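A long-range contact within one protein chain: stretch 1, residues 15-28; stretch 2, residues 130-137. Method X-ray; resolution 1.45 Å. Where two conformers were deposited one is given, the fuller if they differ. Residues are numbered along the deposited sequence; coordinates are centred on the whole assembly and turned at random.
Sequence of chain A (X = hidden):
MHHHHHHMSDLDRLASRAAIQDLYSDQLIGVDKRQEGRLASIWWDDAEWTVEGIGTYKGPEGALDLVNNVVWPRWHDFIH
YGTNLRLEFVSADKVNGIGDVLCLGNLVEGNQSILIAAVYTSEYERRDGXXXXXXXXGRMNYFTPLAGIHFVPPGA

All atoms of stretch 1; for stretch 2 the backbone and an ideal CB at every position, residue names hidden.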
# COMPACT_ATOMS: atom_id res chain seq x y z
N ALA A 15 20.09 0.05 3.10
CA ALA A 15 19.93 1.28 3.87
C ALA A 15 19.46 2.44 2.99
O ALA A 15 18.59 3.23 3.40
CB ALA A 15 21.25 1.63 4.57
N SER A 16 19.97 2.50 1.77
CA SER A 16 19.55 3.53 0.82
C SER A 16 18.08 3.37 0.44
O SER A 16 17.32 4.35 0.46
CB SER A 16 20.42 3.50 -0.45
OG SER A 16 21.77 3.88 -0.15
N ARG A 17 17.67 2.14 0.14
CA ARG A 17 16.26 1.89 -0.18
C ARG A 17 15.35 2.30 0.98
O ARG A 17 14.30 2.90 0.75
CB ARG A 17 16.05 0.41 -0.53
CG ARG A 17 16.64 0.00 -1.89
CD ARG A 17 16.67 -1.51 -2.11
NE ARG A 17 15.36 -2.15 -1.97
CZ ARG A 17 14.70 -2.75 -2.95
NH1 ARG A 17 15.19 -2.80 -4.18
NH2 ARG A 17 13.52 -3.33 -2.68
N ALA A 18 15.74 2.00 2.22
CA ALA A 18 14.92 2.39 3.37
C ALA A 18 14.81 3.90 3.51
O ALA A 18 13.72 4.44 3.76
CB ALA A 18 15.49 1.76 4.65
N ALA A 19 15.92 4.60 3.33
CA ALA A 19 15.91 6.05 3.42
C ALA A 19 14.99 6.64 2.34
O ALA A 19 14.22 7.58 2.61
CB ALA A 19 17.31 6.60 3.28
N ILE A 20 15.03 6.08 1.13
CA ILE A 20 14.25 6.62 0.02
C ILE A 20 12.76 6.29 0.21
O ILE A 20 11.91 7.15 -0.03
CB ILE A 20 14.81 6.11 -1.31
CG1 ILE A 20 16.20 6.74 -1.55
CG2 ILE A 20 13.86 6.42 -2.47
CD1 ILE A 20 16.99 6.06 -2.66
N GLN A 21 12.45 5.08 0.67
CA GLN A 21 11.07 4.73 0.99
C GLN A 21 10.48 5.69 2.05
O GLN A 21 9.35 6.14 1.92
CB GLN A 21 10.99 3.26 1.44
CG GLN A 21 11.30 2.27 0.31
CD GLN A 21 11.84 0.93 0.80
OE1 GLN A 21 11.99 0.70 2.00
NE2 GLN A 21 12.13 0.04 -0.14
N ASP A 22 11.28 6.07 3.05
CA ASP A 22 10.86 7.07 4.04
C ASP A 22 10.66 8.47 3.42
O ASP A 22 9.68 9.15 3.75
CB ASP A 22 11.86 7.15 5.20
CG ASP A 22 11.83 5.94 6.14
OD1 ASP A 22 10.90 5.13 6.07
OD2 ASP A 22 12.77 5.84 6.95
N LEU A 23 11.55 8.90 2.52
CA LEU A 23 11.36 10.20 1.84
C LEU A 23 10.03 10.24 1.13
O LEU A 23 9.28 11.24 1.22
CB LEU A 23 12.49 10.45 0.82
CG LEU A 23 13.88 10.71 1.40
CD1 LEU A 23 14.92 10.63 0.28
CD2 LEU A 23 13.96 12.08 2.09
N TYR A 24 9.73 9.17 0.40
CA TYR A 24 8.53 9.12 -0.41
C TYR A 24 7.26 9.10 0.44
O TYR A 24 6.32 9.85 0.18
CB TYR A 24 8.60 7.91 -1.33
CG TYR A 24 7.47 7.80 -2.32
CD1 TYR A 24 7.49 8.49 -3.53
CD2 TYR A 24 6.37 7.01 -2.04
CE1 TYR A 24 6.44 8.36 -4.45
CE2 TYR A 24 5.33 6.89 -2.94
CZ TYR A 24 5.38 7.55 -4.13
OH TYR A 24 4.33 7.41 -5.00
N SER A 25 7.22 8.28 1.48
CA SER A 25 6.08 8.32 2.38
C SER A 25 5.95 9.69 3.06
O SER A 25 4.82 10.17 3.26
CB SER A 25 6.16 7.20 3.41
OG SER A 25 5.87 5.96 2.77
N ASP A 26 7.08 10.32 3.39
CA ASP A 26 7.06 11.65 4.02
C ASP A 26 6.43 12.71 3.09
O ASP A 26 5.77 13.62 3.58
CB ASP A 26 8.48 12.09 4.43
CG ASP A 26 8.95 11.46 5.74
OD1 ASP A 26 8.13 10.84 6.44
OD2 ASP A 26 10.16 11.60 6.06
N GLN A 27 6.61 12.56 1.78
CA GLN A 27 5.95 13.46 0.84
C GLN A 27 4.43 13.33 0.97
O GLN A 27 3.72 14.33 1.10
CB GLN A 27 6.39 13.17 -0.60
CG GLN A 27 6.03 14.29 -1.63
CD GLN A 27 4.59 14.25 -2.13
OE1 GLN A 27 3.90 13.25 -2.00
NE2 GLN A 27 4.15 15.36 -2.72
N LEU A 28 3.94 12.10 0.94
CA LEU A 28 2.49 11.87 0.99
C LEU A 28 1.91 12.32 2.33
O LEU A 28 0.88 13.01 2.38
CB LEU A 28 2.17 10.39 0.74
CG LEU A 28 2.06 9.94 -0.72
CD1 LEU A 28 3.39 10.03 -1.45
CD2 LEU A 28 1.48 8.54 -0.84
N UNK A 130 23.98 11.69 2.08
CA UNK A 130 22.58 11.85 2.47
C UNK A 130 21.67 11.80 1.25
O UNK A 130 21.98 12.42 0.22
CB UNK A 130 22.38 13.17 3.22
N UNK A 131 20.54 11.08 1.35
CA UNK A 131 19.53 11.02 0.27
C UNK A 131 18.41 12.06 0.44
O UNK A 131 17.87 12.19 1.53
CB UNK A 131 18.91 9.62 0.22
N UNK A 132 18.06 12.75 -0.64
CA UNK A 132 16.84 13.57 -0.70
C UNK A 132 16.25 13.51 -2.11
O UNK A 132 16.93 13.07 -3.07
CB UNK A 132 17.14 15.02 -0.30
N UNK A 133 14.99 13.93 -2.24
CA UNK A 133 14.38 14.12 -3.57
C UNK A 133 15.17 15.08 -4.44
O UNK A 133 15.55 16.16 -3.96
CB UNK A 133 12.95 14.63 -3.43
N UNK A 134 15.35 14.72 -5.70
CA UNK A 134 15.80 15.68 -6.72
C UNK A 134 14.70 15.98 -7.73
O UNK A 134 14.71 17.04 -8.35
CB UNK A 134 17.04 15.15 -7.45
N UNK A 135 13.76 15.05 -7.93
CA UNK A 135 12.63 15.27 -8.84
C UNK A 135 11.36 14.55 -8.38
O UNK A 135 11.43 13.42 -7.87
CB UNK A 135 13.00 14.81 -10.25
N UNK A 136 10.20 15.17 -8.61
CA UNK A 136 8.91 14.48 -8.51
C UNK A 136 8.01 14.97 -9.62
O UNK A 136 7.89 16.18 -9.85
CB UNK A 136 8.26 14.71 -7.15
N UNK A 137 7.40 14.01 -10.31
CA UNK A 137 6.45 14.27 -11.38
C UNK A 137 5.18 13.52 -11.04
O UNK A 137 5.22 12.32 -10.80
CB UNK A 137 7.00 13.85 -12.75

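The helix of residues 15–28 runs beside the strand that begins at position 130, at an angle of 33°. Position 130 has extended backbone angles, and its CA-to-CB bond points away from the helix, with nothing of stretch 1 within 5.5 Å of the ideal CB. Many side chains would fit; the residue is Val-130, which makes no contact here.

Position 131 is the opposite case. Its CB points toward the helix, and the ideal CB lies 4.1 Å from Leu-23 CD1, 4.3 Å from Ile-20 CG1 and 4.6 Å from Ala-19 CB. These groups offer an apolar surface, while the hydroxyl of Ser-16 lies one turn back along the helix. A leucine or methionine could cover the surface, but a large side chain that also carries a polar group could reach the hydroxyl. The residue is Trp-131. Its chi1 of -68° (m) lays the indole along the helix, so that NE1 donates a weak hydrogen bond to Ser-16 OG, 2.9 Å long. Ile-20 CD1 sits over one face of the indole, 3.9 Å from the centroid of the six-membered ring, in a CH-pi contact.

At position 132 the CB points away again, and the ideal CB of 132 is 4.9 Å from Leu-23 CD2. The bond leaves room for a long polar or charged chain, though smaller residues would also fit. The residue is Lys-132, whose side chain stays at least 4.8 Å from the helix (Lys-132 CG to Leu-23 CD2); its closest contact is through the backbone, Leu-23 CD1 to Lys-132 CA at 3.6 Å.

Position 133 directs its CB sideways, with no helix atom within 5.5 Å, so a short side chain would leave the helix untouched. A long apolar or aromatic one could bridge the gap to Leu-23, Tyr-24 and Gln-27. Phe-133 does so: CE2 lies 4.0 Å from Leu-23 CB, and CZ is 4.2 Å from Tyr-24 CD1 and 4.1 Å from Gln-27 CB. The carbonyl Leu-23 O meets the ring edge, 3.5 Å from Phe-133 CE2.

The chain turns a corner at 134, out of reach of the helix, as is 135; neither is constrained by stretch 1, and they are Ser-134 and Lys-135.

Position 136 points back toward the helix from a distance, where Gln-27 is the nearest side chain. A medium-sized apolar or polar residue could meet it. Leu-136 brings CD2 to 3.7 Å from Gln-27 NE2, a packing contact. Position 137 is out of reach of the helix, which therefore does not restrict the choice; the residue is Asn-137.

Stretch 2 (130-137) VWKFSKLN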
# COMPACT_ATOMS: atom_id res chain seq x y z
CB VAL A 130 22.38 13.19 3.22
CG1 VAL A 130 20.91 13.44 3.54
CG2 VAL A 130 23.22 13.22 4.49
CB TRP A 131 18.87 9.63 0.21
CG TRP A 131 19.77 8.52 -0.24
CD1 TRP A 131 20.43 7.62 0.56
CD2 TRP A 131 20.09 8.16 -1.59
NE1 TRP A 131 21.15 6.74 -0.20
CE2 TRP A 131 20.97 7.05 -1.53
CE3 TRP A 131 19.75 8.68 -2.84
CZ2 TRP A 131 21.48 6.44 -2.68
CZ3 TRP A 131 20.27 8.07 -3.99
CH2 TRP A 131 21.12 6.96 -3.89
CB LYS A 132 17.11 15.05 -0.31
CG LYS A 132 17.42 15.25 1.19
CD LYS A 132 17.39 16.73 1.60
CE LYS A 132 17.82 16.89 3.06
NZ LYS A 132 17.56 18.27 3.57
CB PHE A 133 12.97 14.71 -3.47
CG PHE A 133 11.84 13.72 -3.29
CD1 PHE A 133 11.15 13.22 -4.39
CD2 PHE A 133 11.39 13.41 -2.02
CE1 PHE A 133 10.05 12.38 -4.23
CE2 PHE A 133 10.30 12.56 -1.85
CZ PHE A 133 9.62 12.05 -2.95
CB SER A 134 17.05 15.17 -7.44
OG SER A 134 16.87 13.87 -7.96
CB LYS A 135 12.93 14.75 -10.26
CG LYS A 135 14.14 15.33 -10.96
CD LYS A 135 14.19 14.85 -12.42
CE LYS A 135 15.49 15.29 -13.07
NZ LYS A 135 15.54 14.94 -14.52
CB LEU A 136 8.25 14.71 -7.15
CG LEU A 136 6.85 14.09 -6.95
CD1 LEU A 136 6.83 12.56 -7.14
CD2 LEU A 136 6.28 14.46 -5.60
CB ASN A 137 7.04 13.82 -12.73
CG ASN A 137 6.14 14.12 -13.90
OD1 ASN A 137 6.37 15.09 -14.63
ND2 ASN A 137 5.13 13.29 -14.11
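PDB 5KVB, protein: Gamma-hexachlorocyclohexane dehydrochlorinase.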